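Local coordinates for protein geranyltranstransferase (Agrobacterium tumefaciens, PDB 2H8O) that probably catalyses the condensation of geranyl diphosphate with isopentenyl diphosphate to give farnesyl diphosphate, as a polyprenyl synthetase, at residues Leu74-His79 / Arg144-Ala149. Numbering follows the deposited sequence.
Sequences LEAMRH and RKFDEA
Phe146 lays its ring against Ala76 of helix 71-82 in the mainly helical fold of the polyprenyl synthetases. Phe146 sits in the short link between helix 142-145 and helix 148-167. It is the first residue to leave helical geometry there, and Asp147 after it N-caps the next helix. The first bond of the Phe146 side chain points toward helix 71-82, with CG anti to its own carbonyl carbon (chi1 -61°). CG, CD1 and CD2 all lie about equally far from the Ala76 methyl. That methyl sits over the ring centre, with CB 3.8 Å from the Phe146 centroid and 6° off the ring normal. This is a CH-pi contact. Further out, CE2 reaches Ala76 CA and meets His79 CB at the ring edge. On the other branch, Phe146 CE1 comes to 4.0 Å from Glu75 CB. The tip, Phe146 CZ, reaches the helix backbone, 3.6 Å from Ala76 N. No hydrogen bond joins the two segments; the contact is van der Waals and CH-pi packing. Ala76 also touches Thr150 and Ala154, so the helix packs on helix 148-167 as well. His79 forms a second CH-pi contact, with Lys145. The His79 NE2 is held by a hydrogen bond to the Pro140 carbonyl oxygen. Lys145 CD lies over one face of the His79 ring, shifted toward its rim, 3.4 Å from His79 CE1.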
# COMPACT_ATOMS: atom_id res chain seq x y z
N LEU A 74 16.57 -1.11 -1.13
CA LEU A 74 16.35 -0.88 -2.55
C LEU A 74 16.83 -2.06 -3.40
O LEU A 74 16.16 -2.49 -4.30
CB LEU A 74 17.00 0.45 -2.96
CG LEU A 74 16.68 1.07 -4.31
CD1 LEU A 74 15.19 1.26 -4.45
CD2 LEU A 74 17.45 2.39 -4.49
N GLU A 75 18.00 -2.62 -3.07
CA GLU A 75 18.47 -3.83 -3.77
C GLU A 75 17.49 -5.00 -3.63
O GLU A 75 17.28 -5.76 -4.57
CB GLU A 75 19.86 -4.22 -3.24
CG GLU A 75 20.97 -3.29 -3.70
CD GLU A 75 22.32 -3.63 -3.10
OE1 GLU A 75 22.44 -4.65 -2.38
OE2 GLU A 75 23.29 -2.86 -3.33
N ALA A 76 16.91 -5.15 -2.44
CA ALA A 76 15.94 -6.21 -2.18
C ALA A 76 14.68 -6.03 -3.02
O ALA A 76 14.14 -7.00 -3.56
CB ALA A 76 15.60 -6.28 -0.67
N MET A 77 14.22 -4.77 -3.12
CA MET A 77 13.09 -4.43 -3.97
C MET A 77 13.40 -4.79 -5.43
O MET A 77 12.58 -5.39 -6.10
CB MET A 77 12.71 -2.94 -3.86
CG MET A 77 12.25 -2.49 -2.46
SD MET A 77 12.14 -0.65 -2.21
CE MET A 77 10.73 -0.28 -3.30
N ARG A 78 14.57 -4.38 -5.93
CA ARG A 78 14.96 -4.71 -7.29
C ARG A 78 15.01 -6.22 -7.51
O ARG A 78 14.59 -6.72 -8.58
CB ARG A 78 16.32 -4.12 -7.61
CG ARG A 78 16.37 -2.60 -7.70
CD ARG A 78 17.81 -2.15 -7.86
NE ARG A 78 17.91 -0.69 -7.82
CZ ARG A 78 18.92 -0.01 -7.28
NH1 ARG A 78 18.90 1.31 -7.31
NH2 ARG A 78 19.97 -0.64 -6.73
N HIS A 79 15.51 -6.96 -6.52
CA HIS A 79 15.57 -8.41 -6.61
C HIS A 79 14.16 -8.99 -6.73
O HIS A 79 13.91 -9.89 -7.53
CB HIS A 79 16.31 -9.03 -5.41
CG HIS A 79 16.63 -10.48 -5.61
ND1 HIS A 79 17.64 -10.91 -6.44
CD2 HIS A 79 16.05 -11.60 -5.11
CE1 HIS A 79 17.68 -12.23 -6.43
NE2 HIS A 79 16.74 -12.67 -5.63
N ARG A 144 15.93 -15.19 1.35
CA ARG A 144 17.14 -16.02 1.30
C ARG A 144 18.37 -15.21 0.90
O ARG A 144 19.42 -15.35 1.53
CB ARG A 144 16.93 -17.19 0.34
CG ARG A 144 15.86 -18.15 0.80
CD ARG A 144 16.38 -19.12 1.81
NE ARG A 144 17.33 -20.02 1.18
CZ ARG A 144 18.01 -20.97 1.81
NH1 ARG A 144 17.86 -21.17 3.12
NH2 ARG A 144 18.86 -21.73 1.12
N LYS A 145 18.25 -14.36 -0.11
CA LYS A 145 19.36 -13.51 -0.55
C LYS A 145 19.70 -12.39 0.46
O LYS A 145 20.87 -12.02 0.64
CB LYS A 145 19.06 -12.93 -1.93
CG LYS A 145 20.17 -12.06 -2.50
CD LYS A 145 19.94 -11.78 -3.98
CE LYS A 145 21.12 -10.98 -4.57
NZ LYS A 145 22.34 -11.80 -4.83
N PHE A 146 18.67 -11.87 1.12
CA PHE A 146 18.81 -10.83 2.14
C PHE A 146 18.48 -11.47 3.49
O PHE A 146 19.25 -12.30 3.99
CB PHE A 146 17.93 -9.61 1.78
CG PHE A 146 18.33 -8.98 0.47
CD1 PHE A 146 19.24 -7.94 0.43
CD2 PHE A 146 17.86 -9.51 -0.73
CE1 PHE A 146 19.65 -7.40 -0.78
CE2 PHE A 146 18.27 -8.97 -1.94
CZ PHE A 146 19.16 -7.91 -1.97
N ASP A 147 17.35 -11.10 4.07
CA ASP A 147 16.82 -11.78 5.25
C ASP A 147 15.31 -11.54 5.32
O ASP A 147 14.75 -10.81 4.49
CB ASP A 147 17.54 -11.36 6.54
CG ASP A 147 17.46 -9.87 6.86
OD1 ASP A 147 16.52 -9.17 6.46
OD2 ASP A 147 18.34 -9.41 7.61
N GLU A 148 14.65 -12.18 6.29
CA GLU A 148 13.18 -12.11 6.35
C GLU A 148 12.71 -10.66 6.60
O GLU A 148 11.78 -10.21 5.95
CB GLU A 148 12.61 -13.05 7.41
CG GLU A 148 12.65 -14.51 7.01
CD GLU A 148 12.05 -15.43 8.05
OE1 GLU A 148 11.02 -15.07 8.65
OE2 GLU A 148 12.60 -16.52 8.24
N ALA A 149 13.33 -9.94 7.54
CA ALA A 149 12.98 -8.54 7.80
C ALA A 149 13.03 -7.67 6.53
O ALA A 149 12.11 -6.90 6.22
CB ALA A 149 13.92 -7.95 8.86